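Probable zinc protease PqqL (Escherichia coli, PDB 6OFT) probably cleaves peptide bonds as a periplasmic zinc-dependent protease of the M16 family, of which this chain is the first half. Local coordinates at residues N248-R253 against N437-A442; W35-T40 against E95-V100. One frame throughout, in Å; residues are numbered along the deposited sequence.

Contact 1 of 2, residues N248-R253 against N437-A442; sequences NDKENR and NNEVAA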
ATOM      1  N   ASN A 248     -14.359  15.114 -13.421  1.00 32.44           N
ATOM      2  CA  ASN A 248     -15.532  14.846 -14.234  1.00 34.04           C
ATOM      3  C   ASN A 248     -15.270  13.596 -15.095  1.00 40.91           C
ATOM      4  O   ASN A 248     -14.443  13.630 -16.016  1.00 40.92           O
ATOM      5  CB  ASN A 248     -15.892  16.073 -15.091  1.00 35.34           C
ATOM      6  CG  ASN A 248     -17.284  16.052 -15.695  1.00 52.10           C
ATOM      7  OD1 ASN A 248     -17.848  14.999 -16.031  1.00 44.28           O
ATOM      8  ND2 ASN A 248     -17.869  17.230 -15.858  1.00 41.46           N
ATOM      9  N   ASP A 249     -15.942  12.483 -14.754  1.00 38.40           N
ATOM     10  CA  ASP A 249     -15.828  11.212 -15.479  1.00 38.88           C
ATOM     11  C   ASP A 249     -17.179  10.517 -15.475  1.00 44.82           C
ATOM     12  O   ASP A 249     -17.663  10.107 -14.420  1.00 44.42           O
ATOM     13  CB  ASP A 249     -14.727  10.312 -14.883  1.00 39.81           C
ATOM     14  CG  ASP A 249     -14.213   9.180 -15.775  1.00 47.97           C
ATOM     15  OD1 ASP A 249     -13.008   8.876 -15.706  1.00 47.35           O
ATOM     16  OD2 ASP A 249     -15.025   8.583 -16.524  1.00 52.27           O
ATOM     17  N   LYS A 250     -17.782  10.384 -16.667  1.00 44.18           N
ATOM     18  CA  LYS A 250     -19.105   9.784 -16.876  1.00 44.89           C
ATOM     19  C   LYS A 250     -19.179   8.321 -16.450  1.00 48.59           C
ATOM     20  O   LYS A 250     -20.265   7.849 -16.109  1.00 48.79           O
ATOM     21  CB  LYS A 250     -19.583   9.973 -18.328  1.00 48.38           C
ATOM     22  CG  LYS A 250     -19.562  11.429 -18.797  1.00 63.51           C
ATOM     23  CD  LYS A 250     -20.856  11.853 -19.486  1.00 73.41           C
ATOM     24  CE  LYS A 250     -20.757  13.235 -20.094  1.00 84.42           C
ATOM     25  NZ  LYS A 250     -20.603  14.304 -19.066  1.00 93.92           N
ATOM     26  N   GLU A 251     -18.016   7.632 -16.408  1.00 44.71           N
ATOM     27  CA  GLU A 251     -17.868   6.223 -16.033  1.00 44.13           C
ATOM     28  C   GLU A 251     -17.730   5.991 -14.521  1.00 46.75           C
ATOM     29  O   GLU A 251     -17.869   4.850 -14.079  1.00 45.51           O
ATOM     30  CB  GLU A 251     -16.714   5.557 -16.810  1.00 45.21           C
ATOM     31  CG  GLU A 251     -17.020   5.394 -18.293  1.00 55.62           C
ATOM     32  CD  GLU A 251     -16.200   4.390 -19.081  1.00 75.18           C
ATOM     33  OE1 GLU A 251     -15.202   3.858 -18.542  1.00 65.21           O
ATOM     34  OE2 GLU A 251     -16.561   4.139 -20.254  1.00 74.80           O
ATOM     35  N   ASN A 252     -17.468   7.060 -13.729  1.00 43.06           N
ATOM     36  CA  ASN A 252     -17.389   6.968 -12.268  1.00 42.22           C
ATOM     37  C   ASN A 252     -18.811   6.791 -11.728  1.00 45.93           C
ATOM     38  O   ASN A 252     -19.748   7.384 -12.272  1.00 46.23           O
ATOM     39  CB  ASN A 252     -16.689   8.193 -11.665  1.00 41.53           C
ATOM     40  CG  ASN A 252     -15.186   8.190 -11.834  1.00 50.14           C
ATOM     41  OD1 ASN A 252     -14.554   7.158 -12.100  1.00 42.77           O
ATOM     42  ND2 ASN A 252     -14.569   9.348 -11.652  1.00 39.29           N
ATOM     43  N   ARG A 253     -18.988   5.934 -10.711  1.00 41.58           N
ATOM     44  CA  ARG A 253     -20.326   5.598 -10.218  1.00 42.09           C
ATOM     45  C   ARG A 253     -20.832   6.434  -9.023  1.00 44.47           C
ATOM     46  O   ARG A 253     -22.042   6.467  -8.784  1.00 44.06           O
ATOM     47  CB  ARG A 253     -20.423   4.093  -9.901  1.00 43.96           C
ATOM     48  CG  ARG A 253     -19.507   3.616  -8.772  1.00 60.74           C
ATOM     49  CD  ARG A 253     -19.866   2.211  -8.317  1.00 74.41           C
ATOM     50  NE  ARG A 253     -19.532   1.996  -6.908  1.00 80.37           N
ATOM     51  CZ  ARG A 253     -20.383   2.163  -5.900  1.00 93.12           C
ATOM     52  NH1 ARG A 253     -21.636   2.538  -6.133  1.00 79.79           N
ATOM     53  NH2 ARG A 253     -19.990   1.950  -4.651  1.00 79.10           N
ATOM     54  N   ASN A 437     -20.273  12.826 -12.402  1.00 36.04           N
ATOM     55  CA  ASN A 437     -20.383  11.849 -13.497  1.00 36.88           C
ATOM     56  C   ASN A 437     -21.435  12.200 -14.562  1.00 42.88           C
ATOM     57  O   ASN A 437     -21.662  11.421 -15.485  1.00 43.55           O
ATOM     58  CB  ASN A 437     -20.596  10.425 -12.949  1.00 35.92           C
ATOM     59  CG  ASN A 437     -21.814  10.216 -12.083  1.00 44.87           C
ATOM     60  OD1 ASN A 437     -22.727  11.049 -11.999  1.00 33.62           O
ATOM     61  ND2 ASN A 437     -21.843   9.078 -11.418  1.00 38.29           N
ATOM     62  N   ASN A 438     -22.058  13.371 -14.443  1.00 40.39           N
ATOM     63  CA  ASN A 438     -23.048  13.884 -15.396  1.00 40.97           C
ATOM     64  C   ASN A 438     -23.017  15.403 -15.331  1.00 45.74           C
ATOM     65  O   ASN A 438     -22.411  15.959 -14.406  1.00 43.81           O
ATOM     66  CB  ASN A 438     -24.454  13.305 -15.143  1.00 39.08           C
ATOM     67  CG  ASN A 438     -25.044  13.647 -13.800  1.00 53.44           C
ATOM     68  OD1 ASN A 438     -25.545  14.756 -13.579  1.00 49.79           O
ATOM     69  ND2 ASN A 438     -25.014  12.700 -12.879  1.00 39.36           N
ATOM     70  N   GLU A 439     -23.662  16.075 -16.299  1.00 44.25           N
ATOM     71  CA  GLU A 439     -23.663  17.530 -16.353  1.00 44.58           C
ATOM     72  C   GLU A 439     -24.618  18.177 -15.338  1.00 47.61           C
ATOM     73  O   GLU A 439     -24.466  19.371 -15.077  1.00 47.39           O
ATOM     74  CB  GLU A 439     -23.883  18.049 -17.792  1.00 47.19           C
ATOM     75  CG  GLU A 439     -22.662  17.839 -18.691  1.00 59.51           C
ATOM     76  CD  GLU A 439     -21.306  18.155 -18.069  1.00 82.99           C
ATOM     77  OE1 GLU A 439     -20.995  19.358 -17.902  1.00 84.72           O
ATOM     78  OE2 GLU A 439     -20.563  17.201 -17.734  1.00 67.07           O
ATOM     79  N   VAL A 440     -25.542  17.406 -14.718  1.00 44.09           N
ATOM     80  CA  VAL A 440     -26.424  17.952 -13.667  1.00 43.93           C
ATOM     81  C   VAL A 440     -25.560  18.112 -12.385  1.00 45.81           C
ATOM     82  O   VAL A 440     -25.534  19.198 -11.805  1.00 45.03           O
ATOM     83  CB  VAL A 440     -27.711  17.118 -13.405  1.00 48.32           C
ATOM     84  CG1 VAL A 440     -28.617  17.799 -12.377  1.00 48.33           C
ATOM     85  CG2 VAL A 440     -28.477  16.833 -14.696  1.00 48.90           C
ATOM     86  N   ALA A 441     -24.814  17.051 -11.989  1.00 40.71           N
ATOM     87  CA  ALA A 441     -23.920  17.114 -10.823  1.00 39.40           C
ATOM     88  C   ALA A 441     -22.769  18.101 -11.074  1.00 42.81           C
ATOM     89  O   ALA A 441     -22.357  18.793 -10.137  1.00 42.41           O
ATOM     90  CB  ALA A 441     -23.376  15.733 -10.480  1.00 39.46           C
ATOM     91  N   ALA A 442     -22.281  18.194 -12.345  1.00 38.72           N
ATOM     92  CA  ALA A 442     -21.198  19.100 -12.765  1.00 38.05           C
ATOM     93  C   ALA A 442     -21.595  20.551 -12.575  1.00 41.49           C
ATOM     94  O   ALA A 442     -20.779  21.355 -12.124  1.00 39.90           O
ATOM     95  CB  ALA A 442     -20.810  18.846 -14.217  1.00 39.07           C
TER
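N437 presses its side chain into the turn at D249-N252, while E439 reaches back to N248 and K250. CG of N437 stands between its own backbone N and carbonyl carbon (chi1 59°), and the amide beyond it gives ND2 to N252 O at 2.8 Å. This bond is fairly straight, 161° at the hydrogen, with N252 O close to the amide plane but ND2 tilted from the carbonyl plane. CB of N437 rests against D249 O at 3.3 Å, and K250 CA directs its hydrogen at N437 O, 3.3 Å away. OD1 of N437 turns to N255 ND2.

The second grip is ionic as well as hydrogen-bonded and lies at the surface. The amide of N248 and the carboxylate of E439 are nearly coplanar, although the two side chains cross at about a right angle. ND2 of N248 donates to the syn lone pair of E439 OE2 at 3.3 Å. K250, bent at chi2 and chi4, brings NZ to the same OE2 at 3.2 Å as a salt bridge.

The turn after strand 242-248 thereby meets the start of helix 439-444, which follows the parallel neighbour strand 430-436; D249 also bonds V436 through the backbone. D249 OD2 accepts from E251 N in an Asx turn, while OD1 pairs with R151. N438 is the helix N-cap, its OD1 taking A441 N, from above the carbonyl plane, and more weakly V440 N; its ND2 bonds D329. OE2 of E439 thus has an amide N-H and an ammonium group as partners, which would favour the ionised carboxylate.

Contact 2 of 2, residues W35-T40 against E95-V100; sequences WLQIHT and ETVYQV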
ATOM      1  N   TRP A  35       8.165 -15.902  -1.936  1.00 19.19           N
ATOM      2  CA  TRP A  35       8.247 -14.599  -2.579  1.00 19.12           C
ATOM      3  C   TRP A  35       9.666 -14.087  -2.551  1.00 23.41           C
ATOM      4  O   TRP A  35      10.283 -14.051  -1.480  1.00 22.27           O
ATOM      5  CB  TRP A  35       7.361 -13.541  -1.868  1.00 18.54           C
ATOM      6  CG  TRP A  35       5.863 -13.658  -1.988  1.00 19.92           C
ATOM      7  CD1 TRP A  35       5.133 -14.755  -2.365  1.00 22.88           C
ATOM      8  CD2 TRP A  35       4.913 -12.655  -1.609  1.00 19.81           C
ATOM      9  NE1 TRP A  35       3.786 -14.470  -2.308  1.00 22.26           N
ATOM     10  CE2 TRP A  35       3.622 -13.189  -1.837  1.00 23.71           C
ATOM     11  CE3 TRP A  35       5.028 -11.351  -1.086  1.00 20.97           C
ATOM     12  CZ2 TRP A  35       2.451 -12.477  -1.530  1.00 23.18           C
ATOM     13  CZ3 TRP A  35       3.867 -10.626  -0.829  1.00 22.42           C
ATOM     14  CH2 TRP A  35       2.600 -11.183  -1.063  1.00 23.38           C
ATOM     15  N   LEU A  36      10.162 -13.619  -3.712  1.00 19.43           N
ATOM     16  CA  LEU A  36      11.462 -12.978  -3.809  1.00 18.89           C
ATOM     17  C   LEU A  36      11.188 -11.475  -3.924  1.00 23.61           C
ATOM     18  O   LEU A  36      10.547 -11.012  -4.883  1.00 22.53           O
ATOM     19  CB  LEU A  36      12.301 -13.491  -4.996  1.00 18.42           C
ATOM     20  CG  LEU A  36      13.627 -12.728  -5.234  1.00 22.75           C
ATOM     21  CD1 LEU A  36      14.600 -12.875  -4.013  1.00 21.92           C
ATOM     22  CD2 LEU A  36      14.286 -13.157  -6.561  1.00 23.09           C
ATOM     23  N   GLN A  37      11.678 -10.723  -2.937  1.00 20.41           N
ATOM     24  CA  GLN A  37      11.469  -9.290  -2.856  1.00 19.92           C
ATOM     25  C   GLN A  37      12.738  -8.496  -3.149  1.00 23.27           C
ATOM     26  O   GLN A  37      13.708  -8.568  -2.404  1.00 21.17           O
ATOM     27  CB  GLN A  37      10.856  -8.934  -1.476  1.00 20.98           C
ATOM     28  CG  GLN A  37      10.765  -7.435  -1.152  1.00 20.30           C
ATOM     29  CD  GLN A  37      10.360  -7.248   0.278  1.00 27.93           C
ATOM     30  OE1 GLN A  37      11.071  -7.643   1.205  1.00 23.07           O
ATOM     31  NE2 GLN A  37       9.200  -6.670   0.495  1.00 22.07           N
ATOM     32  N   ILE A  38      12.707  -7.717  -4.239  1.00 20.20           N
ATOM     33  CA  ILE A  38      13.802  -6.830  -4.629  1.00 20.97           C
ATOM     34  C   ILE A  38      13.426  -5.502  -4.014  1.00 24.44           C
ATOM     35  O   ILE A  38      12.351  -4.994  -4.315  1.00 22.89           O
ATOM     36  CB  ILE A  38      13.980  -6.711  -6.183  1.00 23.35           C
ATOM     37  CG1 ILE A  38      13.872  -8.093  -6.921  1.00 23.01           C
ATOM     38  CG2 ILE A  38      15.260  -5.950  -6.549  1.00 24.73           C
ATOM     39  CD1 ILE A  38      14.828  -9.229  -6.538  1.00 25.16           C
ATOM     40  N   HIS A  39      14.310  -4.916  -3.201  1.00 22.67           N
ATOM     41  CA  HIS A  39      14.014  -3.653  -2.513  1.00 22.61           C
ATOM     42  C   HIS A  39      14.199  -2.418  -3.397  1.00 25.94           C
ATOM     43  O   HIS A  39      14.604  -1.345  -2.905  1.00 24.96           O
ATOM     44  CB  HIS A  39      14.820  -3.549  -1.210  1.00 23.59           C
ATOM     45  CG  HIS A  39      14.441  -4.582  -0.190  1.00 27.02           C
ATOM     46  ND1 HIS A  39      13.666  -4.259   0.904  1.00 29.15           N
ATOM     47  CD2 HIS A  39      14.760  -5.897  -0.128  1.00 29.11           C
ATOM     48  CE1 HIS A  39      13.533  -5.379   1.600  1.00 28.88           C
ATOM     49  NE2 HIS A  39      14.177  -6.392   1.015  1.00 29.09           N
ATOM     50  N   THR A  40      13.891  -2.574  -4.708  1.00 20.79           N
ATOM     51  CA  THR A  40      14.001  -1.522  -5.716  1.00 19.99           C
ATOM     52  C   THR A  40      12.834  -1.653  -6.682  1.00 25.19           C
ATOM     53  O   THR A  40      12.561  -2.756  -7.180  1.00 24.97           O
ATOM     54  CB  THR A  40      15.332  -1.630  -6.497  1.00 24.08           C
ATOM     55  OG1 THR A  40      16.439  -1.530  -5.610  1.00 21.86           O
ATOM     56  CG2 THR A  40      15.458  -0.575  -7.624  1.00 21.02           C
ATOM     57  N   GLU A  95       9.399  -1.467  -4.804  1.00 18.95           N
ATOM     58  CA  GLU A  95       9.916  -2.827  -4.914  1.00 19.38           C
ATOM     59  C   GLU A  95       9.440  -3.570  -6.154  1.00 24.27           C
ATOM     60  O   GLU A  95       8.497  -3.145  -6.840  1.00 22.83           O
ATOM     61  CB  GLU A  95       9.483  -3.649  -3.661  1.00 20.25           C
ATOM     62  CG  GLU A  95       7.976  -3.718  -3.488  1.00 23.92           C
ATOM     63  CD  GLU A  95       7.402  -4.421  -2.275  1.00 32.95           C
ATOM     64  OE1 GLU A  95       8.168  -5.030  -1.497  1.00 34.95           O
ATOM     65  OE2 GLU A  95       6.164  -4.367  -2.113  1.00 28.55           O
ATOM     66  N   THR A  96      10.075  -4.729  -6.382  1.00 20.16           N
ATOM     67  CA  THR A  96       9.726  -5.689  -7.420  1.00 19.92           C
ATOM     68  C   THR A  96       9.615  -7.000  -6.666  1.00 21.38           C
ATOM     69  O   THR A  96      10.539  -7.359  -5.935  1.00 20.56           O
ATOM     70  CB  THR A  96      10.781  -5.766  -8.528  1.00 22.10           C
ATOM     71  OG1 THR A  96      11.214  -4.455  -8.873  1.00 26.07           O
ATOM     72  CG2 THR A  96      10.245  -6.452  -9.757  1.00 16.62           C
ATOM     73  N   VAL A  97       8.477  -7.682  -6.778  1.00 18.15           N
ATOM     74  CA  VAL A  97       8.263  -8.929  -6.033  1.00 17.88           C
ATOM     75  C   VAL A  97       7.858 -10.049  -6.986  1.00 22.07           C
ATOM     76  O   VAL A  97       6.990  -9.836  -7.848  1.00 21.01           O
ATOM     77  CB  VAL A  97       7.246  -8.750  -4.851  1.00 21.93           C
ATOM     78  CG1 VAL A  97       7.039 -10.056  -4.078  1.00 21.35           C
ATOM     79  CG2 VAL A  97       7.702  -7.659  -3.880  1.00 22.01           C
ATOM     80  N   TYR A  98       8.458 -11.250  -6.791  1.00 19.31           N
ATOM     81  CA  TYR A  98       8.228 -12.467  -7.579  1.00 18.58           C
ATOM     82  C   TYR A  98       7.588 -13.496  -6.676  1.00 20.88           C
ATOM     83  O   TYR A  98       8.123 -13.798  -5.605  1.00 17.16           O
ATOM     84  CB  TYR A  98       9.550 -12.955  -8.197  1.00 18.72           C
ATOM     85  CG  TYR A  98      10.170 -11.906  -9.091  1.00 18.39           C
ATOM     86  CD1 TYR A  98       9.834 -11.825 -10.436  1.00 20.14           C
ATOM     87  CD2 TYR A  98      11.057 -10.954  -8.578  1.00 17.79           C
ATOM     88  CE1 TYR A  98      10.363 -10.833 -11.253  1.00 20.12           C
ATOM     89  CE2 TYR A  98      11.586  -9.953  -9.382  1.00 16.84           C
ATOM     90  CZ  TYR A  98      11.247  -9.907 -10.725  1.00 24.21           C
ATOM     91  OH  TYR A  98      11.800  -8.971 -11.552  1.00 21.98           O
ATOM     92  N   GLN A  99       6.396 -13.972  -7.066  1.00 18.46           N
ATOM     93  CA  GLN A  99       5.553 -14.787  -6.187  1.00 19.14           C
ATOM     94  C   GLN A  99       5.189 -16.144  -6.749  1.00 24.16           C
ATOM     95  O   GLN A  99       4.771 -16.249  -7.903  1.00 22.29           O
ATOM     96  CB  GLN A  99       4.252 -14.011  -5.825  1.00 19.90           C
ATOM     97  CG  GLN A  99       4.472 -12.559  -5.319  1.00 21.64           C
ATOM     98  CD  GLN A  99       3.218 -11.697  -5.334  1.00 34.56           C
ATOM     99  OE1 GLN A  99       2.384 -11.784  -6.232  1.00 33.85           O
ATOM    100  NE2 GLN A  99       3.065 -10.821  -4.347  1.00 18.84           N
ATOM    101  N   VAL A 100       5.364 -17.191  -5.915  1.00 21.00           N
ATOM    102  CA  VAL A 100       4.967 -18.557  -6.240  1.00 20.46           C
ATOM    103  C   VAL A 100       4.253 -19.152  -4.992  1.00 24.40           C
ATOM    104  O   VAL A 100       4.767 -19.058  -3.879  1.00 23.25           O
ATOM    105  CB  VAL A 100       6.120 -19.480  -6.738  1.00 23.03           C
ATOM    106  CG1 VAL A 100       5.591 -20.870  -7.124  1.00 22.07           C
ATOM    107  CG2 VAL A 100       6.891 -18.862  -7.908  1.00 22.53           C
TER
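Q99 lies side by side with W35, its CG 3.5 Å from the centroid of the five-membered ring and almost on the ring normal, a CH-pi contact. NE2 of Q99 sits over the same ring face, offset toward the rim, with CZ2 at 3.3 Å. CG1 of V97 meets W35 CE3 at 3.8 Å.

On the same face of the sheet as W35 and V97, Q37 NE2 donates to E95 OE1 at 2.8 Å, nearly along the C-O axis; Q37 CG is anti to its backbone N (chi1 171°). A386 O also accepts from NE2, S389 takes OE1, and Y90 holds E95 OE2.

Across the sheet, I38 CG1 touches the in-plane edge of Y98 at CE2, 3.8 Å away, and T96 OG1 donates to T40 O at 2.8 Å.

The framework is an antiparallel ladder with L36-Y98 and I38-T96 as hydrogen-bonded pairs, flanked by strands 87-91 and 199-205 and covered on the W35 side by helix 378-391. Y98 OH bonds Y194, and the Y98 side chain comes to about 4 Å, nearest atoms, from that of E57, the predicted proton acceptor. The polar ends of Q37, E95, T96 and Y98 are thus paired, the Y98 ring beside the probable catalytic site.

How the contacts relate
After strands 10-13 and 19-24, strand 31-38 supplies the first half of contact 2; the chain then passes through helices 52-59 and 71-77 and edge strand 87-91, helix 52-59 carrying the predicted zinc-site residues H54 and H58, before strand 96-103 closes contact 2 over 54 intervening residues. Contact 1 opens only later, after strand 242-248, and closes a 183-residue excursion once strand 430-436 has run parallel beside it. The two are therefore in series, neither nested nor crossed. Contact 2 lies inside the six-stranded sheet, contact 1 at the rim of the five-stranded one, joining the ends of two neighbouring strands. Their centres are about 39 Å apart, on opposite sides of the chain's centre.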